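Local coordinates for uncharacterized protein (Candida albicans, PDB 5K04) that probably serves as the non-catalytic auxiliary subunit of the NatB N-terminal acetyltransferase complex, a helical scaffold that accompanies the catalytic subunit, at residues M416-T424 and D563-D571; N570-V580 and V596-F606. All coordinates share one frame; numbering follows the deposited sequence.

The two contacts follow one another along the chain, and contact 1 closes before contact 2 opens. Their centres lie about 21 Å apart. Contact 1 ties the C-terminal end of helix 409-419 to the extended loop that precedes helix 571-584. Contact 2 pairs helix 571-584 with helix 591-601, the next helix in the chain. N570 and D571, where the loop becomes helix, fall in both ranges, though neither touches helix 409-419. The loop reaches back across 139 residues of sequence and leads straight into a local hairpin of helices. Both contacts lie in a chain built of helices and loops, with no strand, consistent with the scaffold role of a non-catalytic NatB subunit.

Contact 1: residues M416-T424 and D563-D571; sequences MKLYSQLNT and DCIDVPVND
I565 packs against L418 and Q421 near the C-terminal end of helix 409-419. The arrangement is a helix C-terminal end met by an extended loop, in an all-helical subunit whose family is grouped with the TPR proteins. A type I turn spans Y419 to L422.

The tight part centres on I565. Its CG1 sits between the backbone N and the carbonyl carbon (chi1 62°), and CD1 reaches into the angle between two side chains. I565 CD1 is 3.4 Å from L418 CD2, and those two side chains cross at about a right angle. The same I565 CD1 lies 3.6 Å from Q421 CG. Helix 388-404 packs on L418 through N394 and I395.

Next to this, V567 CG2 meets K417 CG and S420 OG. The K417 chain passes V567 at about a right angle, and its bend at chi3 carries CE to 3.6 Å from I565 O. Its ammonium forms a salt bridge with E555, and W414 adds a cation-pi contact.

The loose side is around D566 and P568. The D566 side chain starts away from the helix and is solvent-exposed. P568, the centre of an inverse gamma turn, brings its CD to 3.5 Å from S420 OG, at the margin of the contact.

The side-chain amide of Q421 joins the two segments. The bend of Q421 at chi2 (-55°) folds its NE2 back, and that nitrogen donates to both segments. Its bond to K417 O, 3.2 Å long, helps satisfy a carbonyl at the helix end. The bond across the contact runs from Q421 NE2 to D566 O at 2.8 Å; the donor stands above the carbonyl plane, 50° out of it, while D566 O lies close to the plane of the Q421 amide.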
loop_
_atom_site.group_PDB
_atom_site.type_symbol
_atom_site.label_atom_id
_atom_site.label_comp_id
_atom_site.label_asym_id
_atom_site.label_seq_id
_atom_site.Cartn_x
_atom_site.Cartn_y
_atom_site.Cartn_z
ATOM N N MET A 416 -12.876 -14.815 -1.269
ATOM C CA MET A 416 -12.425 -14.304 -2.563
ATOM C C MET A 416 -11.299 -15.160 -3.138
ATOM O O MET A 416 -11.292 -15.453 -4.341
ATOM C CB MET A 416 -12.009 -12.836 -2.436
ATOM C CG MET A 416 -13.198 -11.877 -2.439
ATOM S SD MET A 416 -12.854 -10.149 -2.677
ATOM C CE MET A 416 -11.970 -9.898 -1.208
ATOM N N LYS A 417 -10.364 -15.611 -2.287
ATOM C CA LYS A 417 -9.275 -16.472 -2.765
ATOM C C LYS A 417 -9.817 -17.766 -3.361
ATOM O O LYS A 417 -9.365 -18.203 -4.424
ATOM C CB LYS A 417 -8.291 -16.779 -1.628
ATOM C CG LYS A 417 -7.581 -15.548 -1.094
ATOM C CD LYS A 417 -6.585 -15.850 0.038
ATOM C CE LYS A 417 -5.547 -16.890 -0.352
ATOM N NZ LYS A 417 -4.489 -17.014 0.705
ATOM N N LEU A 418 -10.786 -18.399 -2.681
ATOM C CA LEU A 418 -11.379 -19.634 -3.197
ATOM C C LEU A 418 -12.073 -19.390 -4.534
ATOM O O LEU A 418 -11.847 -20.128 -5.499
ATOM C CB LEU A 418 -12.375 -20.225 -2.195
ATOM C CG LEU A 418 -11.922 -20.707 -0.805
ATOM C CD1 LEU A 418 -12.919 -21.707 -0.202
ATOM C CD2 LEU A 418 -10.572 -21.308 -0.833
ATOM N N TYR A 419 -12.919 -18.346 -4.605
ATOM C CA TYR A 419 -13.575 -17.988 -5.859
ATOM C C TYR A 419 -12.565 -17.720 -6.957
ATOM O O TYR A 419 -12.867 -17.922 -8.144
ATOM C CB TYR A 419 -14.446 -16.746 -5.688
ATOM C CG TYR A 419 -15.826 -16.962 -5.086
ATOM C CD1 TYR A 419 -16.608 -18.065 -5.425
ATOM C CD2 TYR A 419 -16.359 -16.036 -4.206
ATOM C CE1 TYR A 419 -17.887 -18.241 -4.873
ATOM C CE2 TYR A 419 -17.601 -16.207 -3.644
ATOM C CZ TYR A 419 -18.370 -17.307 -3.974
ATOM O OH TYR A 419 -19.612 -17.440 -3.403
ATOM N N SER A 420 -11.372 -17.241 -6.582
ATOM C CA SER A 420 -10.335 -16.939 -7.560
ATOM C C SER A 420 -9.753 -18.198 -8.177
ATOM O O SER A 420 -9.003 -18.089 -9.151
ATOM C CB SER A 420 -9.213 -16.123 -6.915
ATOM O OG SER A 420 -8.259 -16.972 -6.289
ATOM N N GLN A 421 -10.062 -19.372 -7.613
ATOM C CA GLN A 421 -9.643 -20.671 -8.133
ATOM C C GLN A 421 -10.574 -21.202 -9.218
ATOM O O GLN A 421 -10.237 -22.188 -9.883
ATOM C CB GLN A 421 -9.589 -21.713 -7.009
ATOM C CG GLN A 421 -8.751 -21.320 -5.815
ATOM C CD GLN A 421 -7.334 -20.956 -6.221
ATOM O OE1 GLN A 421 -6.615 -21.764 -6.798
ATOM N NE2 GLN A 421 -6.942 -19.717 -5.948
ATOM N N LEU A 422 -11.744 -20.605 -9.371
ATOM C CA LEU A 422 -12.795 -21.089 -10.246
ATOM C C LEU A 422 -13.067 -20.050 -11.328
ATOM O O LEU A 422 -12.477 -18.962 -11.338
ATOM C CB LEU A 422 -14.070 -21.377 -9.450
ATOM C CG LEU A 422 -13.925 -22.355 -8.287
ATOM C CD1 LEU A 422 -15.237 -22.412 -7.474
ATOM C CD2 LEU A 422 -13.500 -23.752 -8.773
ATOM N N ASN A 423 -13.962 -20.415 -12.252
ATOM C CA ASN A 423 -14.448 -19.514 -13.283
ATOM C C ASN A 423 -15.662 -18.711 -12.822
ATOM O O ASN A 423 -16.386 -18.149 -13.655
ATOM C CB ASN A 423 -14.758 -20.303 -14.557
ATOM C CG ASN A 423 -13.524 -20.962 -15.129
ATOM O OD1 ASN A 423 -12.523 -20.299 -15.436
ATOM N ND2 ASN A 423 -13.578 -22.273 -15.258
ATOM N N THR A 424 -15.881 -18.644 -11.506
ATOM C CA THR A 424 -16.954 -17.873 -10.883
ATOM C C THR A 424 -16.540 -16.405 -10.712
ATOM O O THR A 424 -16.596 -15.825 -9.627
ATOM C CB THR A 424 -17.300 -18.501 -9.540
ATOM O OG1 THR A 424 -16.107 -18.590 -8.747
ATOM C CG2 THR A 424 -17.850 -19.890 -9.732
ATOM N N ASP A 563 1.781 -23.100 2.819
ATOM C CA ASP A 563 1.532 -23.203 1.386
ATOM C C ASP A 563 0.087 -23.627 1.164
ATOM O O ASP A 563 -0.315 -24.730 1.547
ATOM C CB ASP A 563 2.511 -24.182 0.744
ATOM C CG ASP A 563 3.940 -23.629 0.683
ATOM O OD1 ASP A 563 4.140 -22.414 0.918
ATOM O OD2 ASP A 563 4.865 -24.411 0.397
ATOM N N CYS A 564 -0.695 -22.727 0.582
ATOM C CA CYS A 564 -2.104 -22.941 0.298
ATOM C C CYS A 564 -2.351 -22.402 -1.106
ATOM O O CYS A 564 -1.417 -21.994 -1.805
ATOM C CB CYS A 564 -3.003 -22.261 1.358
ATOM S SG CYS A 564 -4.494 -23.071 1.699
ATOM N N ILE A 565 -3.622 -22.407 -1.511
ATOM C CA ILE A 565 -4.004 -21.767 -2.755
ATOM C C ILE A 565 -3.674 -20.269 -2.710
ATOM O O ILE A 565 -3.634 -19.633 -1.647
ATOM C CB ILE A 565 -5.500 -21.981 -3.043
ATOM C CG1 ILE A 565 -6.334 -21.337 -1.946
ATOM C CG2 ILE A 565 -5.840 -23.462 -3.147
ATOM C CD1 ILE A 565 -7.645 -20.872 -2.431
ATOM N N ASP A 566 -3.448 -19.710 -3.888
ATOM C CA ASP A 566 -3.068 -18.324 -4.069
ATOM C C ASP A 566 -4.024 -17.678 -5.066
ATOM O O ASP A 566 -4.549 -18.349 -5.958
ATOM C CB ASP A 566 -1.619 -18.227 -4.591
ATOM C CG ASP A 566 -0.588 -18.620 -3.550
ATOM O OD1 ASP A 566 -0.818 -18.340 -2.352
ATOM O OD2 ASP A 566 0.450 -19.195 -3.939
ATOM N N VAL A 567 -4.269 -16.381 -4.902
ATOM C CA VAL A 567 -4.843 -15.660 -6.040
ATOM C C VAL A 567 -3.853 -15.719 -7.203
ATOM O O VAL A 567 -2.635 -15.531 -7.002
ATOM C CB VAL A 567 -5.191 -14.212 -5.653
ATOM C CG1 VAL A 567 -5.672 -13.401 -6.872
ATOM C CG2 VAL A 567 -6.286 -14.213 -4.563
ATOM N N PRO A 568 -4.295 -16.053 -8.394
ATOM C CA PRO A 568 -3.376 -16.291 -9.531
ATOM C C PRO A 568 -2.933 -15.018 -10.243
ATOM O O PRO A 568 -3.287 -14.737 -11.404
ATOM C CB PRO A 568 -4.212 -17.204 -10.439
ATOM C CG PRO A 568 -5.630 -16.855 -10.139
ATOM C CD PRO A 568 -5.669 -16.516 -8.672
ATOM N N VAL A 569 -2.107 -14.241 -9.557
ATOM C CA VAL A 569 -1.531 -13.044 -10.149
ATOM C C VAL A 569 -0.487 -13.462 -11.172
ATOM O O VAL A 569 0.104 -14.543 -11.077
ATOM C CB VAL A 569 -0.914 -12.129 -9.072
ATOM C CG1 VAL A 569 -2.006 -11.622 -8.093
ATOM C CG2 VAL A 569 0.226 -12.844 -8.340
ATOM N N ASN A 570 -0.262 -12.593 -12.166
ATOM C CA ASN A 570 0.763 -12.800 -13.201
ATOM C C ASN A 570 1.397 -11.440 -13.501
ATOM O O ASN A 570 0.894 -10.676 -14.333
ATOM C CB ASN A 570 0.178 -13.436 -14.459
ATOM C CG ASN A 570 1.268 -13.924 -15.421
ATOM O OD1 ASN A 570 2.436 -13.558 -15.286
ATOM N ND2 ASN A 570 0.884 -14.750 -16.387
ATOM N N ASP A 571 2.512 -11.154 -12.827
ATOM C CA ASP A 571 3.069 -9.804 -12.865
ATOM C C ASP A 571 3.794 -9.513 -14.171
ATOM O O ASP A 571 3.762 -8.372 -14.659
ATOM C CB ASP A 571 4.016 -9.575 -11.681
ATOM C CG ASP A 571 3.297 -9.674 -10.323
ATOM O OD1 ASP A 571 2.042 -9.779 -10.304
ATOM O OD2 ASP A 571 3.993 -9.669 -9.286
#

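Contact 2: residues N570-V580 and V596-F606; sequences NDVATKLKLLV and VFNKITSNAKF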
loop_
_atom_site.group_PDB
_atom_site.type_symbol
_atom_site.label_atom_id
_atom_site.label_comp_id
_atom_site.label_asym_id
_atom_site.label_seq_id
_atom_site.Cartn_x
_atom_site.Cartn_y
_atom_site.Cartn_z
ATOM N N ASN A 570 -0.262 -12.593 -12.166
ATOM C CA ASN A 570 0.763 -12.800 -13.201
ATOM C C ASN A 570 1.397 -11.440 -13.501
ATOM O O ASN A 570 0.894 -10.676 -14.333
ATOM C CB ASN A 570 0.178 -13.436 -14.459
ATOM C CG ASN A 570 1.268 -13.924 -15.421
ATOM O OD1 ASN A 570 2.436 -13.558 -15.286
ATOM N ND2 ASN A 570 0.884 -14.750 -16.387
ATOM N N ASP A 571 2.512 -11.154 -12.827
ATOM C CA ASP A 571 3.069 -9.804 -12.865
ATOM C C ASP A 571 3.794 -9.513 -14.171
ATOM O O ASP A 571 3.762 -8.372 -14.659
ATOM C CB ASP A 571 4.016 -9.575 -11.681
ATOM C CG ASP A 571 3.297 -9.674 -10.323
ATOM O OD1 ASP A 571 2.042 -9.779 -10.304
ATOM O OD2 ASP A 571 3.993 -9.669 -9.286
ATOM N N VAL A 572 4.448 -10.519 -14.755
ATOM C CA VAL A 572 5.139 -10.291 -16.019
ATOM C C VAL A 572 4.146 -10.060 -17.158
ATOM O O VAL A 572 4.392 -9.248 -18.053
ATOM C CB VAL A 572 6.088 -11.458 -16.310
ATOM C CG1 VAL A 572 6.640 -11.337 -17.709
ATOM C CG2 VAL A 572 7.235 -11.450 -15.274
ATOM N N ALA A 573 2.999 -10.746 -17.131
ATOM C CA ALA A 573 1.998 -10.532 -18.172
ATOM C C ALA A 573 1.461 -9.104 -18.129
ATOM O O ALA A 573 1.236 -8.483 -19.173
ATOM C CB ALA A 573 0.868 -11.552 -18.016
ATOM N N THR A 574 1.262 -8.568 -16.925
ATOM C CA THR A 574 0.843 -7.177 -16.763
ATOM C C THR A 574 1.772 -6.235 -17.512
ATOM O O THR A 574 1.320 -5.377 -18.272
ATOM C CB THR A 574 0.820 -6.830 -15.273
ATOM O OG1 THR A 574 -0.134 -7.668 -14.619
ATOM C CG2 THR A 574 0.462 -5.373 -15.044
ATOM N N LYS A 575 3.088 -6.401 -17.328
ATOM C CA LYS A 575 4.024 -5.545 -18.047
ATOM C C LYS A 575 3.914 -5.743 -19.556
ATOM O O LYS A 575 3.946 -4.773 -20.325
ATOM C CB LYS A 575 5.452 -5.814 -17.573
ATOM C CG LYS A 575 6.477 -4.959 -18.328
ATOM C CD LYS A 575 7.890 -5.125 -17.786
ATOM C CE LYS A 575 8.033 -4.517 -16.398
ATOM N NZ LYS A 575 9.465 -4.401 -15.990
ATOM N N LEU A 576 3.761 -6.998 -19.995
ATOM C CA LEU A 576 3.720 -7.289 -21.422
ATOM C C LEU A 576 2.449 -6.751 -22.056
ATOM O O LEU A 576 2.474 -6.279 -23.202
ATOM C CB LEU A 576 3.842 -8.795 -21.648
ATOM C CG LEU A 576 5.224 -9.385 -21.357
ATOM C CD1 LEU A 576 5.175 -10.925 -21.360
ATOM C CD2 LEU A 576 6.216 -8.863 -22.380
ATOM N N LYS A 577 1.327 -6.835 -21.333
ATOM C CA LYS A 577 0.085 -6.249 -21.818
ATOM C C LYS A 577 0.274 -4.771 -22.104
ATOM O O LYS A 577 -0.150 -4.269 -23.149
ATOM C CB LYS A 577 -1.039 -6.457 -20.799
ATOM C CG LYS A 577 -1.477 -7.912 -20.630
ATOM C CD LYS A 577 -1.902 -8.547 -21.947
ATOM C CE LYS A 577 -2.562 -9.909 -21.722
ATOM N NZ LYS A 577 -3.889 -9.849 -20.990
ATOM N N LEU A 578 0.936 -4.059 -21.182
ATOM C CA LEU A 578 1.137 -2.624 -21.356
ATOM C C LEU A 578 2.087 -2.341 -22.513
ATOM O O LEU A 578 1.885 -1.383 -23.267
ATOM C CB LEU A 578 1.649 -2.012 -20.055
ATOM C CG LEU A 578 0.692 -2.222 -18.878
ATOM C CD1 LEU A 578 1.200 -1.502 -17.645
ATOM C CD2 LEU A 578 -0.708 -1.750 -19.229
ATOM N N LEU A 579 3.109 -3.180 -22.687
ATOM C CA LEU A 579 3.943 -3.082 -23.881
ATOM C C LEU A 579 3.118 -3.297 -25.139
ATOM O O LEU A 579 3.201 -2.505 -26.090
ATOM C CB LEU A 579 5.084 -4.088 -23.811
ATOM C CG LEU A 579 6.033 -3.827 -22.637
ATOM C CD1 LEU A 579 7.146 -4.859 -22.586
ATOM C CD2 LEU A 579 6.616 -2.438 -22.760
ATOM N N VAL A 580 2.297 -4.355 -25.153
ATOM C CA VAL A 580 1.444 -4.630 -26.312
ATOM C C VAL A 580 0.698 -3.368 -26.722
ATOM O O VAL A 580 0.769 -2.922 -27.872
ATOM C CB VAL A 580 0.463 -5.787 -26.015
ATOM C CG1 VAL A 580 -0.633 -5.862 -27.100
ATOM C CG2 VAL A 580 1.188 -7.116 -25.936
ATOM N N VAL A 596 12.437 -4.623 -25.710
ATOM C CA VAL A 596 12.061 -4.838 -24.317
ATOM C C VAL A 596 11.111 -6.025 -24.210
ATOM O O VAL A 596 11.288 -6.912 -23.366
ATOM C CB VAL A 596 11.448 -3.553 -23.730
ATOM C CG1 VAL A 596 10.926 -3.799 -22.340
ATOM C CG2 VAL A 596 12.487 -2.436 -23.715
ATOM N N PHE A 597 10.106 -6.068 -25.090
ATOM C CA PHE A 597 9.136 -7.161 -25.104
ATOM C C PHE A 597 9.839 -8.508 -25.200
ATOM O O PHE A 597 9.529 -9.448 -24.459
ATOM C CB PHE A 597 8.177 -6.968 -26.287
ATOM C CG PHE A 597 6.963 -7.872 -26.260
ATOM C CD1 PHE A 597 7.050 -9.202 -26.641
ATOM C CD2 PHE A 597 5.740 -7.378 -25.875
ATOM C CE1 PHE A 597 5.931 -10.024 -26.621
ATOM C CE2 PHE A 597 4.617 -8.191 -25.848
ATOM C CZ PHE A 597 4.716 -9.516 -26.220
ATOM N N ASN A 598 10.795 -8.615 -26.115
ATOM C CA ASN A 598 11.423 -9.899 -26.394
ATOM C C ASN A 598 12.401 -10.315 -25.292
ATOM O O ASN A 598 12.552 -11.513 -25.022
ATOM C CB ASN A 598 12.105 -9.823 -27.759
ATOM C CG ASN A 598 12.739 -11.119 -28.162
ATOM O OD1 ASN A 598 12.074 -12.149 -28.267
ATOM N ND2 ASN A 598 14.037 -11.077 -28.398
ATOM N N LYS A 599 13.062 -9.347 -24.642
ATOM C CA LYS A 599 13.898 -9.656 -23.486
ATOM C C LYS A 599 13.063 -10.195 -22.327
ATOM O O LYS A 599 13.483 -11.117 -21.620
ATOM C CB LYS A 599 14.666 -8.403 -23.057
ATOM C CG LYS A 599 15.868 -8.685 -22.152
ATOM C CD LYS A 599 16.616 -7.408 -21.789
ATOM C CE LYS A 599 18.099 -7.682 -21.539
ATOM N NZ LYS A 599 18.328 -8.739 -20.510
ATOM N N ILE A 600 11.869 -9.634 -22.130
ATOM C CA ILE A 600 10.997 -10.051 -21.041
ATOM C C ILE A 600 10.432 -11.448 -21.289
ATOM O O ILE A 600 10.423 -12.291 -20.384
ATOM C CB ILE A 600 9.886 -9.010 -20.845
ATOM C CG1 ILE A 600 10.516 -7.684 -20.409
ATOM C CG2 ILE A 600 8.863 -9.497 -19.840
ATOM C CD1 ILE A 600 9.586 -6.515 -20.522
ATOM N N THR A 601 9.942 -11.715 -22.514
ATOM C CA THR A 601 9.445 -13.057 -22.829
ATOM C C THR A 601 10.557 -14.096 -22.754
ATOM O O THR A 601 10.296 -15.263 -22.455
ATOM C CB THR A 601 8.793 -13.109 -24.221
ATOM O OG1 THR A 601 9.744 -12.731 -25.227
ATOM C CG2 THR A 601 7.594 -12.203 -24.290
ATOM N N SER A 602 11.797 -13.698 -23.029
ATOM C CA SER A 602 12.913 -14.637 -22.950
ATOM C C SER A 602 13.153 -15.153 -21.531
ATOM O O SER A 602 13.815 -16.179 -21.364
ATOM C CB SER A 602 14.179 -13.972 -23.486
ATOM O OG SER A 602 14.024 -13.610 -24.847
ATOM N N ASN A 603 12.621 -14.478 -20.506
ATOM C CA ASN A 603 12.906 -14.824 -19.113
ATOM C C ASN A 603 11.639 -14.851 -18.261
ATOM O O ASN A 603 11.692 -14.571 -17.060
ATOM C CB ASN A 603 13.911 -13.841 -18.512
ATOM C CG ASN A 603 15.241 -13.820 -19.264
ATOM O OD1 ASN A 603 16.098 -14.690 -19.071
ATOM N ND2 ASN A 603 15.417 -12.819 -20.127
ATOM N N ALA A 604 10.500 -15.230 -18.855
ATOM C CA ALA A 604 9.177 -14.868 -18.350
ATOM C C ALA A 604 8.557 -15.828 -17.323
ATOM O O ALA A 604 7.711 -15.386 -16.531
ATOM C CB ALA A 604 8.203 -14.729 -19.518
ATOM N N LYS A 605 8.896 -17.120 -17.327
ATOM C CA LYS A 605 8.362 -18.091 -16.333
ATOM C C LYS A 605 6.860 -18.365 -16.496
ATOM O O LYS A 605 6.113 -18.401 -15.521
ATOM C CB LYS A 605 8.669 -17.660 -14.892
ATOM C CG LYS A 605 10.138 -17.821 -14.531
ATOM C CD LYS A 605 10.596 -16.913 -13.393
ATOM C CE LYS A 605 12.077 -17.131 -13.080
ATOM N NZ LYS A 605 12.973 -16.969 -14.286
ATOM N N PHE A 606 6.437 -18.655 -17.727
ATOM C CA PHE A 606 5.025 -18.782 -18.071
ATOM C C PHE A 606 4.572 -20.235 -18.234
ATOM O O PHE A 606 5.370 -21.163 -18.407
ATOM C CB PHE A 606 4.733 -18.031 -19.368
ATOM C CG PHE A 606 4.645 -16.542 -19.221
ATOM C CD1 PHE A 606 4.207 -15.964 -18.047
ATOM C CD2 PHE A 606 4.970 -15.713 -20.298
ATOM C CE1 PHE A 606 4.104 -14.566 -17.935
ATOM C CE2 PHE A 606 4.871 -14.315 -20.196
ATOM C CZ PHE A 606 4.441 -13.742 -19.011
#
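The F597 ring takes L576 CD2 over one face, a CH-pi contact with CD2 3.9 Å from the ring centroid and 14° off the normal. At its edge, near the ring plane, stand V580 CG2 and L579 CB. The F606 ring carries A604 CB, from its own segment, over one face, offset toward the rim. In plane at its edge come N570 OD1, A573 N and L576 CD1. V572 CG1 approaches F606 CZ obliquely, at 3.5 Å. The N570 amide is turned 71° from this ring, and N570 OD1 lies 3.3 Å from F606 CE1. That same oxygen caps the helix start through a weak bond from A573 N. L576 thus reaches both rings, one with each methyl.

The helices form an antiparallel hairpin. Their segment axes run at 161° and approach to 10.4 Å. I600 is a knob in a hole made by V572, K575, L576 and L579. Its CG2 is anti to the backbone N and CG1 anti to the carbonyl carbon, which sends the methyls to different partners. I600 CG2 meets V572 CG1 at 3.6 Å and also touches L576 CD2. I600 CD1 touches both K575 CD and L579 CD1. K575 NZ is hydrogen-bonded to S544 O, and K575 makes a cation-pi contact with Y546. Farther along, L579 CD1 touches V596 CG1 at 3.9 Å, their side chains crossing at about a right angle.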